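Local coordinates for cytoplasmic export protein 1 (Saccharomyces cerevisiae, PDB 3VWA) that binds tRNA as part of the nuclear tRNA export machinery, and may collect exported tRNAs at the nuclear pore and pass them on to translation, at residues L401-P405 and W438-I442; F465-L469 and A480-L484; V474-L478 and D510-V515. All blocks are in the same frame, centred on the assembly; numbering follows the deposited sequence.

Contact 1 of 3, residues L401-P405 and W438-I442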
# COMPACT_ATOMS: atom_id res chain seq x y z
N LEU A 401 -21.06 -16.22 -7.26
CA LEU A 401 -22.15 -16.45 -6.35
C LEU A 401 -21.74 -16.29 -4.90
O LEU A 401 -22.37 -15.52 -4.17
CB LEU A 401 -22.81 -17.79 -6.62
CG LEU A 401 -23.88 -18.28 -5.63
CD1 LEU A 401 -25.09 -17.32 -5.51
CD2 LEU A 401 -24.30 -19.64 -6.13
N LYS A 402 -20.68 -16.95 -4.50
CA LYS A 402 -20.20 -16.92 -3.11
C LYS A 402 -19.65 -15.55 -2.68
O LYS A 402 -19.27 -15.34 -1.51
CB LYS A 402 -19.03 -17.88 -2.96
CG LYS A 402 -19.33 -19.35 -3.07
CD LYS A 402 -18.16 -20.11 -2.47
CE LYS A 402 -18.34 -21.62 -2.60
NZ LYS A 402 -17.33 -22.37 -1.79
N THR A 403 -19.50 -14.64 -3.62
CA THR A 403 -18.91 -13.36 -3.32
C THR A 403 -20.01 -12.31 -3.12
O THR A 403 -19.72 -11.23 -2.68
CB THR A 403 -17.93 -12.97 -4.47
OG1 THR A 403 -16.88 -13.93 -4.48
CG2 THR A 403 -17.31 -11.61 -4.30
N ILE A 404 -21.25 -12.62 -3.47
CA ILE A 404 -22.35 -11.66 -3.46
C ILE A 404 -22.55 -11.03 -2.09
O ILE A 404 -22.76 -9.82 -1.99
CB ILE A 404 -23.67 -12.33 -3.95
CG1 ILE A 404 -23.69 -12.42 -5.48
CG2 ILE A 404 -24.88 -11.52 -3.51
CD1 ILE A 404 -24.78 -13.33 -6.05
N PRO A 405 -22.51 -11.85 -1.02
CA PRO A 405 -22.70 -11.26 0.29
C PRO A 405 -21.70 -10.16 0.66
O PRO A 405 -22.02 -9.29 1.46
CB PRO A 405 -22.51 -12.45 1.22
CG PRO A 405 -23.05 -13.58 0.41
CD PRO A 405 -22.44 -13.32 -0.95
N TRP A 438 -25.45 -23.67 -3.18
CA TRP A 438 -25.01 -22.39 -2.64
C TRP A 438 -26.04 -21.29 -2.84
O TRP A 438 -26.15 -20.40 -1.99
CB TRP A 438 -23.64 -21.97 -3.19
CG TRP A 438 -22.51 -22.53 -2.38
CD1 TRP A 438 -21.80 -23.70 -2.62
CD2 TRP A 438 -21.98 -22.02 -1.13
NE1 TRP A 438 -20.87 -23.93 -1.64
CE2 TRP A 438 -20.94 -22.98 -0.70
CE3 TRP A 438 -22.28 -20.94 -0.31
CZ2 TRP A 438 -20.21 -22.80 0.46
CZ3 TRP A 438 -21.54 -20.78 0.87
CH2 TRP A 438 -20.54 -21.69 1.25
N THR A 439 -26.79 -21.32 -3.95
CA THR A 439 -27.80 -20.29 -4.16
C THR A 439 -28.80 -20.15 -3.01
O THR A 439 -29.13 -19.03 -2.61
CB THR A 439 -28.61 -20.50 -5.47
OG1 THR A 439 -27.71 -20.47 -6.58
CG2 THR A 439 -29.67 -19.37 -5.65
N VAL A 440 -29.27 -21.28 -2.48
CA VAL A 440 -30.24 -21.21 -1.39
C VAL A 440 -29.63 -20.65 -0.06
O VAL A 440 -30.32 -19.96 0.73
CB VAL A 440 -31.07 -22.55 -1.25
CG1 VAL A 440 -30.23 -23.71 -0.73
CG2 VAL A 440 -32.28 -22.37 -0.35
N ILE A 441 -28.36 -20.96 0.15
CA ILE A 441 -27.52 -20.44 1.26
C ILE A 441 -27.42 -18.94 1.09
O ILE A 441 -27.78 -18.20 1.99
CB ILE A 441 -26.12 -21.11 1.29
CG1 ILE A 441 -26.26 -22.63 1.36
CG2 ILE A 441 -25.29 -20.66 2.48
CD1 ILE A 441 -26.83 -23.15 2.67
N ILE A 442 -27.06 -18.49 -0.12
CA ILE A 442 -26.87 -17.04 -0.35
C ILE A 442 -28.19 -16.27 -0.20
O ILE A 442 -28.21 -15.13 0.34
CB ILE A 442 -26.21 -16.72 -1.74
CG1 ILE A 442 -24.75 -17.24 -1.85
CG2 ILE A 442 -26.23 -15.25 -2.03
CD1 ILE A 442 -23.91 -17.03 -0.57
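Ile-442, Leu-401 and Trp-438 bury the most surface where helices 394-407 and 433-446 lie side by side, their short segments running at 8° to one another with axes 9.6 Å apart. Segment 401-405 belongs to the HEAT 1 repeat, and such near-parallel packing is consistent with successive repeats stacking in a HEAT solenoid. Ile-442 has the largest area covered. Its CG1 rests 3.7 Å from Leu-401 CD1, its CD1 3.7 Å from Pro-405 CG, and its CG2 4.2 Å from Ile-404 CG2. A beta-branched side chain suits the place, since its two branches reach Leu-401 and, a turn later, the adjacent Ile-404 and Pro-405. Pro-405 has no amide hydrogen to give to the turn before it, and the helix kinks there, with the ring turned to Ile-442. Leu-401 answers from the other side: besides Ile-442, its CD2 meets Trp-438 CB at 3.8 Å and Thr-439 OG1 at 3.5 Å. That hydroxyl is already hydrogen-bonded to Ile-435 O and Thr-427 OG1, so it can face a leucine methyl with its polar needs met. Leu-424 of helix 413-427 covers Leu-401, Ile-404 and Thr-439. At the more exposed margin, the indole of Trp-438 offers a face to the nearly extended chain of Lys-402, whose CE stands 3.7 Å from the centroid of the five-membered ring, a CH-pi contact. Lysine fits this border because its methylenes can cover a ring while the ammonium remains beyond it. With no polar pair between the segments, their fit rests on side-chain shape and close apolar contact.

Contact 2 of 3, residues F465-L469 and A480-L484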
# COMPACT_ATOMS: atom_id res chain seq x y z
N PHE A 465 -36.97 -21.99 -0.55
CA PHE A 465 -36.80 -23.28 0.13
C PHE A 465 -37.66 -24.41 -0.49
O PHE A 465 -37.23 -25.56 -0.59
CB PHE A 465 -37.17 -23.15 1.61
CG PHE A 465 -36.22 -22.31 2.42
CD1 PHE A 465 -34.84 -22.39 2.25
CD2 PHE A 465 -36.71 -21.48 3.42
CE1 PHE A 465 -33.96 -21.63 3.02
CE2 PHE A 465 -35.84 -20.74 4.20
CZ PHE A 465 -34.47 -20.81 4.00
N THR A 466 -38.88 -24.09 -0.87
CA THR A 466 -39.77 -25.02 -1.58
C THR A 466 -39.13 -25.52 -2.89
O THR A 466 -39.08 -26.74 -3.15
CB THR A 466 -41.08 -24.30 -1.92
OG1 THR A 466 -41.76 -23.96 -0.70
CG2 THR A 466 -42.00 -25.14 -2.82
N LYS A 467 -38.60 -24.58 -3.68
CA LYS A 467 -37.83 -24.91 -4.90
C LYS A 467 -36.68 -25.88 -4.66
O LYS A 467 -36.56 -26.88 -5.36
CB LYS A 467 -37.34 -23.62 -5.58
CG LYS A 467 -36.78 -23.75 -6.99
CD LYS A 467 -37.56 -24.68 -7.88
CE LYS A 467 -37.30 -24.32 -9.34
NZ LYS A 467 -37.19 -25.54 -10.16
N SER A 468 -35.86 -25.61 -3.65
CA SER A 468 -34.66 -26.41 -3.40
C SER A 468 -35.02 -27.82 -2.90
O SER A 468 -34.31 -28.77 -3.17
CB SER A 468 -33.71 -25.76 -2.37
OG SER A 468 -33.44 -24.43 -2.76
N LEU A 469 -36.13 -27.93 -2.21
CA LEU A 469 -36.53 -29.23 -1.63
C LEU A 469 -37.20 -30.13 -2.65
O LEU A 469 -37.41 -31.31 -2.35
CB LEU A 469 -37.44 -29.02 -0.41
CG LEU A 469 -36.70 -28.59 0.84
CD1 LEU A 469 -37.78 -28.12 1.82
CD2 LEU A 469 -35.88 -29.72 1.47
N ALA A 480 -31.58 -26.52 1.86
CA ALA A 480 -32.84 -25.88 2.24
C ALA A 480 -33.11 -26.09 3.74
O ALA A 480 -33.38 -25.14 4.47
CB ALA A 480 -33.99 -26.41 1.41
N LEU A 481 -32.99 -27.32 4.18
CA LEU A 481 -33.27 -27.64 5.57
C LEU A 481 -32.37 -26.83 6.46
O LEU A 481 -32.77 -26.43 7.56
CB LEU A 481 -33.07 -29.11 5.84
CG LEU A 481 -34.01 -30.02 5.08
CD1 LEU A 481 -33.64 -31.48 5.37
CD2 LEU A 481 -35.43 -29.72 5.54
N TYR A 482 -31.14 -26.61 5.99
CA TYR A 482 -30.18 -25.83 6.79
C TYR A 482 -30.64 -24.37 6.95
O TYR A 482 -30.66 -23.80 8.05
CB TYR A 482 -28.80 -25.87 6.12
CG TYR A 482 -27.76 -25.00 6.81
CD1 TYR A 482 -27.23 -25.38 8.06
CD2 TYR A 482 -27.30 -23.80 6.22
CE1 TYR A 482 -26.28 -24.60 8.70
CE2 TYR A 482 -26.34 -23.00 6.87
CZ TYR A 482 -25.84 -23.41 8.11
OH TYR A 482 -24.89 -22.68 8.78
N GLY A 483 -30.95 -23.75 5.82
CA GLY A 483 -31.40 -22.38 5.84
C GLY A 483 -32.69 -22.23 6.58
O GLY A 483 -32.95 -21.17 7.15
N LEU A 484 -33.53 -23.27 6.59
CA LEU A 484 -34.78 -23.23 7.40
C LEU A 484 -34.50 -23.30 8.88
O LEU A 484 -35.19 -22.66 9.70
CB LEU A 484 -35.74 -24.34 6.98
CG LEU A 484 -36.51 -24.13 5.67
CD1 LEU A 484 -36.90 -25.44 4.99
CD2 LEU A 484 -37.78 -23.40 6.07
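Ala-480 opens the second segment by turning its methyl at helix 454-469: CB sits 3.5 Å from Leu-469 CG and 3.8 Å from Ser-468 CB, and its CA comes within 5.2 Å of Phe-465 CA. So small a side chain lets the backbones draw close here. The CB of Leu-481 points away, yet its end swings back to bring CG 4.1 Å from Leu-469 CD2, while Val-515 and Leu-522 of helix 513-536 pack on it from beyond. At Gly-483 the Phe-465 ring presses on bare backbone, CZ lying 3.4 Å from Gly-483 C; a CB there would come 2.8 Å from Phe-465 CE1, a clash, so glycine makes room for the ring. Leu-484 then sets its CG over the ring face, 3.7 Å from the centroid, a CH-pi contact, and its CD1 4.2 Å from Leu-469 CD1. With segment directions 151° apart, this buried interface is that of an antiparallel helical hairpin, consistent with the two-helix unit of a HEAT repeat.

Contact 3 of 3, residues V474-L478 and D510-V515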
# COMPACT_ATOMS: atom_id res chain seq x y z
N VAL A 474 -29.64 -34.48 -3.81
CA VAL A 474 -29.80 -34.42 -2.36
C VAL A 474 -29.16 -33.17 -1.75
O VAL A 474 -29.67 -32.62 -0.77
CB VAL A 474 -29.27 -35.72 -1.68
CG1 VAL A 474 -29.13 -35.60 -0.16
CG2 VAL A 474 -30.21 -36.87 -1.98
N LYS A 475 -28.07 -32.68 -2.33
CA LYS A 475 -27.33 -31.62 -1.66
C LYS A 475 -28.14 -30.31 -1.46
O LYS A 475 -28.05 -29.73 -0.39
CB LYS A 475 -25.98 -31.35 -2.34
CG LYS A 475 -25.00 -30.56 -1.45
CD LYS A 475 -23.60 -30.45 -2.07
CE LYS A 475 -22.60 -29.84 -1.09
NZ LYS A 475 -21.18 -29.85 -1.57
N PRO A 476 -28.88 -29.84 -2.48
CA PRO A 476 -29.68 -28.60 -2.36
C PRO A 476 -30.89 -28.74 -1.44
O PRO A 476 -31.33 -27.75 -0.83
CB PRO A 476 -30.10 -28.31 -3.80
CG PRO A 476 -29.04 -29.05 -4.65
CD PRO A 476 -28.83 -30.32 -3.88
N ARG A 477 -31.40 -29.96 -1.29
CA ARG A 477 -32.46 -30.25 -0.32
C ARG A 477 -31.92 -30.08 1.08
O ARG A 477 -32.50 -29.35 1.91
CB ARG A 477 -33.05 -31.64 -0.58
CG ARG A 477 -33.26 -31.90 -2.07
CD ARG A 477 -34.49 -32.75 -2.36
NE ARG A 477 -34.33 -34.09 -1.86
CZ ARG A 477 -33.82 -35.10 -2.57
NH1 ARG A 477 -33.44 -34.91 -3.82
NH2 ARG A 477 -33.68 -36.29 -2.01
N LEU A 478 -30.76 -30.68 1.34
CA LEU A 478 -30.06 -30.50 2.62
C LEU A 478 -29.73 -29.04 2.91
O LEU A 478 -29.65 -28.63 4.05
CB LEU A 478 -28.77 -31.30 2.59
CG LEU A 478 -28.92 -32.83 2.52
CD1 LEU A 478 -27.57 -33.45 2.30
CD2 LEU A 478 -29.57 -33.43 3.76
N ASP A 510 -39.19 -37.50 1.98
CA ASP A 510 -38.19 -37.50 0.94
C ASP A 510 -37.64 -38.93 0.78
O ASP A 510 -37.59 -39.67 1.75
CB ASP A 510 -37.07 -36.60 1.41
CG ASP A 510 -36.16 -36.16 0.29
OD1 ASP A 510 -35.10 -36.82 0.10
OD2 ASP A 510 -36.45 -35.12 -0.37
N LYS A 511 -37.21 -39.26 -0.43
CA LYS A 511 -36.57 -40.58 -0.71
C LYS A 511 -35.23 -40.75 -0.02
O LYS A 511 -34.77 -41.87 0.17
CB LYS A 511 -36.36 -40.79 -2.20
CG LYS A 511 -37.63 -40.67 -3.04
CD LYS A 511 -37.35 -40.15 -4.44
CE LYS A 511 -38.54 -39.35 -4.99
NZ LYS A 511 -38.23 -38.76 -6.33
N SER A 512 -34.58 -39.64 0.33
CA SER A 512 -33.25 -39.72 0.90
C SER A 512 -33.34 -39.90 2.42
O SER A 512 -33.96 -39.09 3.10
CB SER A 512 -32.47 -38.46 0.54
OG SER A 512 -31.37 -38.28 1.42
N PRO A 513 -32.74 -40.98 2.97
CA PRO A 513 -32.94 -41.12 4.44
C PRO A 513 -32.37 -39.93 5.22
O PRO A 513 -32.91 -39.55 6.27
CB PRO A 513 -32.19 -42.42 4.80
CG PRO A 513 -31.43 -42.84 3.57
CD PRO A 513 -31.81 -41.98 2.40
N ILE A 514 -31.31 -39.33 4.70
CA ILE A 514 -30.66 -38.27 5.45
C ILE A 514 -31.55 -37.00 5.48
O ILE A 514 -31.58 -36.29 6.48
CB ILE A 514 -29.14 -38.05 5.12
CG1 ILE A 514 -28.85 -36.63 4.65
CG2 ILE A 514 -28.50 -39.14 4.26
CD1 ILE A 514 -27.58 -36.09 5.26
N VAL A 515 -32.30 -36.76 4.40
CA VAL A 515 -33.22 -35.62 4.38
C VAL A 515 -34.37 -35.87 5.31
O VAL A 515 -34.77 -34.96 6.06
CB VAL A 515 -33.78 -35.33 2.97
CG1 VAL A 515 -34.89 -34.28 3.03
CG2 VAL A 515 -32.66 -34.91 2.04
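Successive HEAT repeats are commonly linked by an Asp-Arg ladder, each aspartate in the turn between a repeat's two helices bound to an arginine in the second helix of the preceding repeat; Arg-477 and Asp-510 fit that pattern. Helix 474-487 supplies the arginine, and the turn of the HEAT 2 repeat supplies the aspartate. Arg-477 NH2 gives a hydrogen bond of 2.6 Å to Asp-510 OD1 within a salt bridge, backed by a weak one of 2.8 Å from NE to OD2. Its NH1 is bound to Asp-471 O, so the guanidinium also ties down the loop before its own helix. Beside the salt bridge, Val-515 CG2 meets Leu-478 CD2 at 3.8 Å and Val-474 CG1 at 4.2 Å, and Leu-478 CD2 touches Ile-514 CG1 at 3.4 Å. Aliphatic side chains suit this place, having no polar groups to satisfy. Ser-512 is the N-cap, its OG accepting weakly from Val-515 N at 3.5 Å, and Asp-510 OD1 closes an Asx turn by accepting from Ser-512 N at 2.9 Å.

How the contacts relate
All three contacts lie in the HEAT-repeat part at the C-terminal end of this fragment, beyond the kinase-like domain, with no ligand present. Contacts 1 and 3 each appear to join a helix to its counterpart one repeat on, contact 2 the two helices of one repeat. Contacts 2 and 3 share helix 474-487, their centres about 10 Å apart; Leu-469 O stands 3.3 Å from Arg-477 CD, so the hairpin backbone borders the arginine of the ladder. Contact 1 lies about 14 Å from contact 2 and about 20 Å from contact 3, centre to centre. Val-440 bridges the first gap, its CG2 lying 3.7 Å from Phe-465 CD1, and neighbouring Ile-441 CD1 meets Tyr-482 CD2 at 3.6 Å.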